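Local coordinates for protein CT_858 (Chlamydia trachomatis, PDB 3DOR) that probably cleaves proteins as a serine-type endopeptidase, being the secreted chlamydial protease CPAF in its mature form, with a peptidase family S41 region, at residues Y301-M306 with N401-T406; P315-F320 with V346-A351. All coordinates share one frame; numbering follows the deposited sequence.

How the contacts relate
Contacts 1 and 2 are adjoining parts of one cluster, their centres about 4 Å apart, and all four segments belong to the peptidase family S41 region. Residues 315-320 and 346-351 both fall within the chain between 301-306 and 401-406, so the helix pair of contact 2 lies between the partners of contact 1 in sequence. Trp303 joins the two: its indole meets Trp317 edge-to-face and the Tyr348 ring at about 45°, while Trp303 CB is 3.4 Å from Pro316 CG. At the hairpin, Gly404 C lies 3.2 Å from Ala351 CB, which sets the turn against helix 346-354.

Contact 1: residues Y301-M306 with N401-T406; sequences YSWQDM and NMEGYT
A beta hairpin with a two-residue loop, its strands 401-402 and 405-406 joined by a type I' turn from Met402 to Tyr405, reaches with Glu403 toward Trp303 in the 3-10 segment 303-305. The hairpin is closed by Met402 N to Tyr405 O at 2.7 Å and Tyr405 N to Met402 O at 3.0 Å. Glu403 and Gly404 are the two central turn residues; both have positive phi, and at Gly404 a side chain would press on the preceding carbonyl oxygen, which accounts for the glycine.

The contact itself rests on one hydrogen bond, from Trp303 NE1 to Glu403 OE1 at 2.8 Å. It is nearly straight, with an N-H...O angle of 165°, and the oxygen lies at the indole edge in the ring plane, just where the N-H points. OE1 is met on its anti side, with the donor 28° out of the carboxylate plane, and that plane is turned 59° from the ring. Glutamate suits this place because its extended chain carries an acceptor across from the turn, and OE1 also bonds Ser345 OG, so one indole N-H and one hydroxyl hold the same oxygen and should limit rotation of the carboxylate.

Tryptophan brings a donor on a broad apolar ring. Gln304 CG lies 3.3 Å above one face of that ring, toward its rim. Beside it, the short 3-10 turn is tied by Asp305 N to Ser302 O at 2.9 Å and by the side-chain bond from Ser302 OG to Asp305 OD2 at 2.6 Å, which meets the carboxylate from above its plane.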
ATOM      1  N   TYR B 301       5.409   1.584  20.016  1.00 23.41           N
ATOM      2  CA  TYR B 301       6.418   0.775  19.364  1.00 23.94           C
ATOM      3  C   TYR B 301       6.478   1.059  17.866  1.00 24.43           C
ATOM      4  O   TYR B 301       7.203   0.400  17.122  1.00 24.76           O
ATOM      5  CB  TYR B 301       6.215  -0.718  19.661  1.00 22.72           C
ATOM      6  CG  TYR B 301       6.490  -1.041  21.122  1.00 22.16           C
ATOM      7  CD1 TYR B 301       5.444  -1.193  22.033  1.00 22.02           C
ATOM      8  CD2 TYR B 301       7.800  -1.110  21.613  1.00 22.57           C
ATOM      9  CE1 TYR B 301       5.688  -1.399  23.399  1.00 21.39           C
ATOM     10  CE2 TYR B 301       8.055  -1.319  22.989  1.00 21.76           C
ATOM     11  CZ  TYR B 301       6.991  -1.456  23.869  1.00 20.13           C
ATOM     12  OH  TYR B 301       7.209  -1.611  25.222  1.00 23.57           O
ATOM     13  N   SER B 302       5.704   2.033  17.412  1.00 25.34           N
ATOM     14  CA  SER B 302       5.803   2.417  16.012  1.00 29.40           C
ATOM     15  C   SER B 302       6.625   3.697  16.164  1.00 27.98           C
ATOM     16  O   SER B 302       6.094   4.804  16.262  1.00 26.53           O
ATOM     17  CB  SER B 302       4.423   2.672  15.382  1.00 29.85           C
ATOM     18  OG  SER B 302       3.805   3.813  15.917  1.00 40.99           O
ATOM     19  N   TRP B 303       7.939   3.511  16.239  1.00 27.12           N
ATOM     20  CA  TRP B 303       8.874   4.607  16.452  1.00 29.20           C
ATOM     21  C   TRP B 303       8.667   5.858  15.613  1.00 29.80           C
ATOM     22  O   TRP B 303       8.912   6.964  16.088  1.00 31.18           O
ATOM     23  CB  TRP B 303      10.315   4.110  16.276  1.00 27.76           C
ATOM     24  CG  TRP B 303      10.563   3.396  14.988  1.00 27.57           C
ATOM     25  CD1 TRP B 303      10.269   2.090  14.693  1.00 29.46           C
ATOM     26  CD2 TRP B 303      11.187   3.940  13.819  1.00 28.92           C
ATOM     27  NE1 TRP B 303      10.679   1.789  13.411  1.00 28.21           N
ATOM     28  CE2 TRP B 303      11.243   2.906  12.855  1.00 27.85           C
ATOM     29  CE3 TRP B 303      11.703   5.201  13.494  1.00 28.10           C
ATOM     30  CZ2 TRP B 303      11.806   3.097  11.588  1.00 30.23           C
ATOM     31  CZ3 TRP B 303      12.261   5.388  12.233  1.00 30.35           C
ATOM     32  CH2 TRP B 303      12.305   4.341  11.296  1.00 29.40           C
ATOM     33  N   GLN B 304       8.215   5.689  14.379  1.00 31.50           N
ATOM     34  CA  GLN B 304       8.009   6.822  13.489  1.00 36.34           C
ATOM     35  C   GLN B 304       6.886   7.764  13.935  1.00 37.52           C
ATOM     36  O   GLN B 304       6.860   8.930  13.548  1.00 38.03           O
ATOM     37  CB  GLN B 304       7.755   6.313  12.059  1.00 40.35           C
ATOM     38  CG  GLN B 304       8.805   5.297  11.593  1.00 45.21           C
ATOM     39  CD  GLN B 304       8.780   5.020  10.093  1.00 51.75           C
ATOM     40  OE1 GLN B 304       9.117   5.886   9.277  1.00 54.46           O
ATOM     41  NE2 GLN B 304       8.386   3.804   9.723  1.00 52.54           N
ATOM     42  N   ASP B 305       5.965   7.266  14.754  1.00 38.36           N
ATOM     43  CA  ASP B 305       4.855   8.086  15.230  1.00 38.01           C
ATOM     44  C   ASP B 305       5.159   8.780  16.550  1.00 38.00           C
ATOM     45  O   ASP B 305       4.274   9.394  17.139  1.00 38.62           O
ATOM     46  CB  ASP B 305       3.577   7.253  15.410  1.00 39.16           C
ATOM     47  CG  ASP B 305       3.153   6.531  14.138  1.00 41.12           C
ATOM     48  OD1 ASP B 305       3.391   7.056  13.033  1.00 39.01           O
ATOM     49  OD2 ASP B 305       2.559   5.437  14.254  1.00 44.52           O
ATOM     50  N   MET B 306       6.391   8.675  17.036  1.00 36.93           N
ATOM     51  CA  MET B 306       6.726   9.341  18.291  1.00 36.41           C
ATOM     52  C   MET B 306       6.637  10.859  18.159  1.00 37.74           C
ATOM     53  O   MET B 306       7.067  11.434  17.162  1.00 38.45           O
ATOM     54  CB  MET B 306       8.135   8.972  18.761  1.00 34.06           C
ATOM     55  CG  MET B 306       8.274   7.554  19.262  1.00 31.36           C
ATOM     56  SD  MET B 306       9.839   7.325  20.106  1.00 30.29           S
ATOM     57  CE  MET B 306       9.463   8.033  21.728  1.00 22.93           C
ATOM     58  N   ASN B 401      21.475  -3.125  11.416  1.00 28.75           N
ATOM     59  CA  ASN B 401      20.429  -3.435  12.377  1.00 29.45           C
ATOM     60  C   ASN B 401      19.075  -3.339  11.706  1.00 28.46           C
ATOM     61  O   ASN B 401      18.915  -2.634  10.710  1.00 30.17           O
ATOM     62  CB  ASN B 401      20.470  -2.479  13.574  1.00 28.91           C
ATOM     63  CG  ASN B 401      20.138  -1.053  13.191  1.00 32.05           C
ATOM     64  OD1 ASN B 401      21.011  -0.186  13.182  1.00 36.62           O
ATOM     65  ND2 ASN B 401      18.872  -0.803  12.858  1.00 30.14           N
ATOM     66  N   MET B 402      18.103  -4.056  12.256  1.00 26.76           N
ATOM     67  CA  MET B 402      16.751  -4.042  11.722  1.00 26.68           C
ATOM     68  C   MET B 402      15.875  -3.302  12.722  1.00 27.67           C
ATOM     69  O   MET B 402      15.447  -3.858  13.742  1.00 25.01           O
ATOM     70  CB  MET B 402      16.261  -5.474  11.499  1.00 28.19           C
ATOM     71  CG  MET B 402      16.981  -6.166  10.345  1.00 26.78           C
ATOM     72  SD  MET B 402      16.738  -7.947  10.326  1.00 31.84           S
ATOM     73  CE  MET B 402      15.083  -8.045   9.540  1.00 28.91           C
ATOM     74  N   GLU B 403      15.634  -2.032  12.414  1.00 25.75           N
ATOM     75  CA  GLU B 403      14.849  -1.145  13.263  1.00 27.67           C
ATOM     76  C   GLU B 403      15.388  -1.133  14.687  1.00 26.90           C
ATOM     77  O   GLU B 403      14.634  -1.121  15.665  1.00 26.28           O
ATOM     78  CB  GLU B 403      13.367  -1.535  13.230  1.00 26.65           C
ATOM     79  CG  GLU B 403      12.753  -1.289  11.856  1.00 28.46           C
ATOM     80  CD  GLU B 403      11.253  -1.507  11.817  1.00 31.73           C
ATOM     81  OE1 GLU B 403      10.526  -0.833  12.586  1.00 30.24           O
ATOM     82  OE2 GLU B 403      10.803  -2.346  11.008  1.00 32.36           O
ATOM     83  N   GLY B 404      16.716  -1.134  14.781  1.00 26.88           N
ATOM     84  CA  GLY B 404      17.380  -1.102  16.065  1.00 24.96           C
ATOM     85  C   GLY B 404      17.972  -2.430  16.479  1.00 26.05           C
ATOM     86  O   GLY B 404      18.969  -2.463  17.202  1.00 25.08           O
ATOM     87  N   TYR B 405      17.373  -3.534  16.038  1.00 26.67           N
ATOM     88  CA  TYR B 405      17.889  -4.840  16.432  1.00 26.46           C
ATOM     89  C   TYR B 405      19.176  -5.188  15.695  1.00 28.09           C
ATOM     90  O   TYR B 405      19.217  -5.208  14.463  1.00 29.36           O
ATOM     91  CB  TYR B 405      16.847  -5.930  16.203  1.00 25.78           C
ATOM     92  CG  TYR B 405      17.158  -7.200  16.958  1.00 24.49           C
ATOM     93  CD1 TYR B 405      16.747  -7.365  18.280  1.00 23.16           C
ATOM     94  CD2 TYR B 405      17.867  -8.236  16.354  1.00 25.19           C
ATOM     95  CE1 TYR B 405      17.031  -8.537  18.985  1.00 23.09           C
ATOM     96  CE2 TYR B 405      18.160  -9.418  17.052  1.00 24.76           C
ATOM     97  CZ  TYR B 405      17.738  -9.558  18.365  1.00 23.65           C
ATOM     98  OH  TYR B 405      18.029 -10.711  19.055  1.00 24.99           O
ATOM     99  N   THR B 406      20.221  -5.471  16.465  1.00 27.91           N
ATOM    100  CA  THR B 406      21.534  -5.781  15.911  1.00 30.12           C
ATOM    101  C   THR B 406      21.541  -6.987  14.980  1.00 31.11           C
ATOM    102  O   THR B 406      21.075  -8.065  15.353  1.00 32.14           O
ATOM    103  CB  THR B 406      22.557  -6.017  17.042  1.00 30.26           C
ATOM    104  OG1 THR B 406      22.565  -4.885  17.929  1.00 24.90           O
ATOM    105  CG2 THR B 406      23.955  -6.218  16.451  1.00 26.03           C
TER

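Contact 2: residues P315-F320 with V346-A351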
ATOM      1  N   PRO B 315      17.629   7.647  14.363  1.00 35.66           N
ATOM      2  CA  PRO B 315      16.473   6.852  14.789  1.00 35.49           C
ATOM      3  C   PRO B 315      16.327   6.793  16.312  1.00 33.71           C
ATOM      4  O   PRO B 315      17.317   6.759  17.050  1.00 32.11           O
ATOM      5  CB  PRO B 315      16.748   5.488  14.160  1.00 34.01           C
ATOM      6  CG  PRO B 315      18.251   5.410  14.186  1.00 34.57           C
ATOM      7  CD  PRO B 315      18.647   6.795  13.721  1.00 35.52           C
ATOM      8  N   PRO B 316      15.080   6.763  16.798  1.00 33.22           N
ATOM      9  CA  PRO B 316      14.819   6.715  18.241  1.00 31.12           C
ATOM     10  C   PRO B 316      15.526   5.636  19.052  1.00 28.04           C
ATOM     11  O   PRO B 316      15.763   5.824  20.241  1.00 26.91           O
ATOM     12  CB  PRO B 316      13.287   6.647  18.326  1.00 31.96           C
ATOM     13  CG  PRO B 316      12.862   6.177  16.967  1.00 36.23           C
ATOM     14  CD  PRO B 316      13.823   6.829  16.036  1.00 33.67           C
ATOM     15  N   TRP B 317      15.891   4.518  18.434  1.00 25.96           N
ATOM     16  CA  TRP B 317      16.580   3.493  19.201  1.00 25.38           C
ATOM     17  C   TRP B 317      17.992   3.934  19.610  1.00 26.13           C
ATOM     18  O   TRP B 317      18.555   3.415  20.574  1.00 24.11           O
ATOM     19  CB  TRP B 317      16.613   2.171  18.435  1.00 25.54           C
ATOM     20  CG  TRP B 317      17.145   2.263  17.048  1.00 26.28           C
ATOM     21  CD1 TRP B 317      18.454   2.243  16.665  1.00 23.43           C
ATOM     22  CD2 TRP B 317      16.371   2.325  15.845  1.00 24.68           C
ATOM     23  NE1 TRP B 317      18.544   2.276  15.294  1.00 25.58           N
ATOM     24  CE2 TRP B 317      17.283   2.328  14.763  1.00 24.39           C
ATOM     25  CE3 TRP B 317      14.992   2.376  15.577  1.00 22.39           C
ATOM     26  CZ2 TRP B 317      16.862   2.381  13.423  1.00 24.13           C
ATOM     27  CZ3 TRP B 317      14.570   2.431  14.245  1.00 22.67           C
ATOM     28  CH2 TRP B 317      15.508   2.432  13.185  1.00 23.28           C
ATOM     29  N   GLU B 318      18.561   4.903  18.898  1.00 24.29           N
ATOM     30  CA  GLU B 318      19.885   5.403  19.273  1.00 26.82           C
ATOM     31  C   GLU B 318      19.775   6.253  20.539  1.00 25.73           C
ATOM     32  O   GLU B 318      20.643   6.197  21.417  1.00 26.82           O
ATOM     33  CB  GLU B 318      20.504   6.217  18.130  1.00 29.16           C
ATOM     34  CG  GLU B 318      21.293   5.332  17.172  1.00 34.98           C
ATOM     35  CD  GLU B 318      21.698   6.032  15.896  1.00 36.80           C
ATOM     36  OE1 GLU B 318      22.098   7.213  15.954  1.00 39.83           O
ATOM     37  OE2 GLU B 318      21.627   5.387  14.828  1.00 40.36           O
ATOM     38  N   GLU B 319      18.705   7.031  20.644  1.00 23.43           N
ATOM     39  CA  GLU B 319      18.517   7.837  21.838  1.00 25.70           C
ATOM     40  C   GLU B 319      18.214   6.907  23.016  1.00 25.84           C
ATOM     41  O   GLU B 319      18.705   7.116  24.127  1.00 27.64           O
ATOM     42  CB  GLU B 319      17.362   8.826  21.675  1.00 26.78           C
ATOM     43  CG  GLU B 319      17.149   9.650  22.950  1.00 31.54           C
ATOM     44  CD  GLU B 319      15.905  10.506  22.907  1.00 35.80           C
ATOM     45  OE1 GLU B 319      15.719  11.220  21.900  1.00 35.26           O
ATOM     46  OE2 GLU B 319      15.116  10.476  23.885  1.00 38.09           O
ATOM     47  N   PHE B 320      17.399   5.882  22.761  1.00 25.29           N
ATOM     48  CA  PHE B 320      17.027   4.912  23.790  1.00 24.92           C
ATOM     49  C   PHE B 320      18.315   4.294  24.335  1.00 25.27           C
ATOM     50  O   PHE B 320      18.496   4.165  25.551  1.00 25.66           O
ATOM     51  CB  PHE B 320      16.133   3.822  23.182  1.00 23.33           C
ATOM     52  CG  PHE B 320      15.556   2.855  24.191  1.00 23.47           C
ATOM     53  CD1 PHE B 320      14.311   3.087  24.760  1.00 21.72           C
ATOM     54  CD2 PHE B 320      16.246   1.707  24.550  1.00 21.99           C
ATOM     55  CE1 PHE B 320      13.755   2.182  25.674  1.00 22.24           C
ATOM     56  CE2 PHE B 320      15.696   0.796  25.465  1.00 24.18           C
ATOM     57  CZ  PHE B 320      14.448   1.039  26.023  1.00 20.21           C
ATOM     58  N   VAL B 346       7.337  -4.932  15.614  1.00 26.16           N
ATOM     59  CA  VAL B 346       7.933  -6.045  16.333  1.00 27.81           C
ATOM     60  C   VAL B 346       9.470  -5.959  16.396  1.00 27.01           C
ATOM     61  O   VAL B 346      10.081  -6.229  17.438  1.00 24.61           O
ATOM     62  CB  VAL B 346       7.540  -7.398  15.676  1.00 28.85           C
ATOM     63  CG1 VAL B 346       8.106  -8.551  16.487  1.00 30.66           C
ATOM     64  CG2 VAL B 346       6.020  -7.527  15.592  1.00 31.94           C
ATOM     65  N   LEU B 347      10.098  -5.596  15.283  1.00 26.00           N
ATOM     66  CA  LEU B 347      11.555  -5.512  15.253  1.00 25.27           C
ATOM     67  C   LEU B 347      12.063  -4.415  16.190  1.00 24.16           C
ATOM     68  O   LEU B 347      13.097  -4.579  16.843  1.00 23.54           O
ATOM     69  CB  LEU B 347      12.049  -5.273  13.820  1.00 25.26           C
ATOM     70  CG  LEU B 347      11.842  -6.431  12.822  1.00 27.35           C
ATOM     71  CD1 LEU B 347      12.105  -5.929  11.407  1.00 24.48           C
ATOM     72  CD2 LEU B 347      12.761  -7.609  13.163  1.00 23.81           C
ATOM     73  N   TYR B 348      11.334  -3.306  16.258  1.00 21.51           N
ATOM     74  CA  TYR B 348      11.707  -2.197  17.133  1.00 21.85           C
ATOM     75  C   TYR B 348      11.527  -2.627  18.592  1.00 22.49           C
ATOM     76  O   TYR B 348      12.353  -2.324  19.453  1.00 21.55           O
ATOM     77  CB  TYR B 348      10.841  -0.982  16.834  1.00 22.72           C
ATOM     78  CG  TYR B 348      11.057   0.180  17.783  1.00 24.91           C
ATOM     79  CD1 TYR B 348      12.268   0.882  17.799  1.00 22.90           C
ATOM     80  CD2 TYR B 348      10.035   0.602  18.635  1.00 22.36           C
ATOM     81  CE1 TYR B 348      12.451   1.985  18.637  1.00 24.62           C
ATOM     82  CE2 TYR B 348      10.202   1.702  19.477  1.00 24.47           C
ATOM     83  CZ  TYR B 348      11.411   2.393  19.471  1.00 24.67           C
ATOM     84  OH  TYR B 348      11.565   3.506  20.263  1.00 22.87           O
ATOM     85  N   LEU B 349      10.427  -3.330  18.854  1.00 24.69           N
ATOM     86  CA  LEU B 349      10.135  -3.855  20.182  1.00 23.00           C
ATOM     87  C   LEU B 349      11.312  -4.747  20.580  1.00 23.94           C
ATOM     88  O   LEU B 349      11.802  -4.677  21.708  1.00 23.14           O
ATOM     89  CB  LEU B 349       8.833  -4.676  20.141  1.00 25.13           C
ATOM     90  CG  LEU B 349       8.365  -5.579  21.305  1.00 26.81           C
ATOM     91  CD1 LEU B 349       9.186  -6.813  21.323  1.00 30.96           C
ATOM     92  CD2 LEU B 349       8.459  -4.868  22.649  1.00 23.81           C
ATOM     93  N   TYR B 350      11.774  -5.570  19.639  1.00 21.69           N
ATOM     94  CA  TYR B 350      12.894  -6.479  19.893  1.00 20.70           C
ATOM     95  C   TYR B 350      14.191  -5.728  20.175  1.00 21.19           C
ATOM     96  O   TYR B 350      14.994  -6.163  20.992  1.00 22.11           O
ATOM     97  CB  TYR B 350      13.102  -7.432  18.702  1.00 20.56           C
ATOM     98  CG  TYR B 350      12.065  -8.536  18.582  1.00 20.91           C
ATOM     99  CD1 TYR B 350      10.979  -8.607  19.460  1.00 23.34           C
ATOM    100  CD2 TYR B 350      12.170  -9.512  17.590  1.00 21.63           C
ATOM    101  CE1 TYR B 350      10.022  -9.622  19.355  1.00 23.73           C
ATOM    102  CE2 TYR B 350      11.226 -10.527  17.475  1.00 23.26           C
ATOM    103  CZ  TYR B 350      10.154 -10.576  18.359  1.00 23.00           C
ATOM    104  OH  TYR B 350       9.217 -11.572  18.232  1.00 24.01           O
ATOM    105  N   ALA B 351      14.403  -4.606  19.498  1.00 21.89           N
ATOM    106  CA  ALA B 351      15.609  -3.815  19.717  1.00 21.40           C
ATOM    107  C   ALA B 351      15.627  -3.268  21.148  1.00 21.55           C
ATOM    108  O   ALA B 351      16.644  -3.318  21.833  1.00 23.13           O
ATOM    109  CB  ALA B 351      15.666  -2.666  18.722  1.00 21.88           C
TER
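With chi1 at 52°, Trp317 places its CG between its own backbone N and carbonyl carbon, while Tyr348 sends its ring out opposite its backbone N (chi1 174°); these two torsions bring the aromatic groups together between the helices. Although the CB of Tyr348 does not point straight at residues 315-320, its long ring carries the end of the side chain across to them. The closest approach is Trp317 CE3 to Tyr348 CD1 at 3.8 Å, and the neighbouring Tyr348 CE1 stands 4.0 Å from the same CE3. The side chains meet at a slant, and no hydrogen bond links the two segments, so the contact is one of apolar surfaces.

Pro315 CB covers part of one indole face of Trp317, 3.1 Å above the plane. Pro316, where the chain leads into helix 316-330 and the lack of a backbone N-H costs little, has its CB in van der Waals range of Tyr348 OH, 4.1 Å away. Ala351 is small enough to let the backbones come near, with CA atoms of Trp317 and Ala351 7.4 Å apart.

Helix 316-330 forms the crossover between parallel strands 290-297 and 333-337, and Glu319 anchors it by bonding the backbone N atoms of Leu275 and Phe276. Helix 346-354 follows strand 333-337 and packs through Leu349 on Cys468 and Phe472 of helix 468-478.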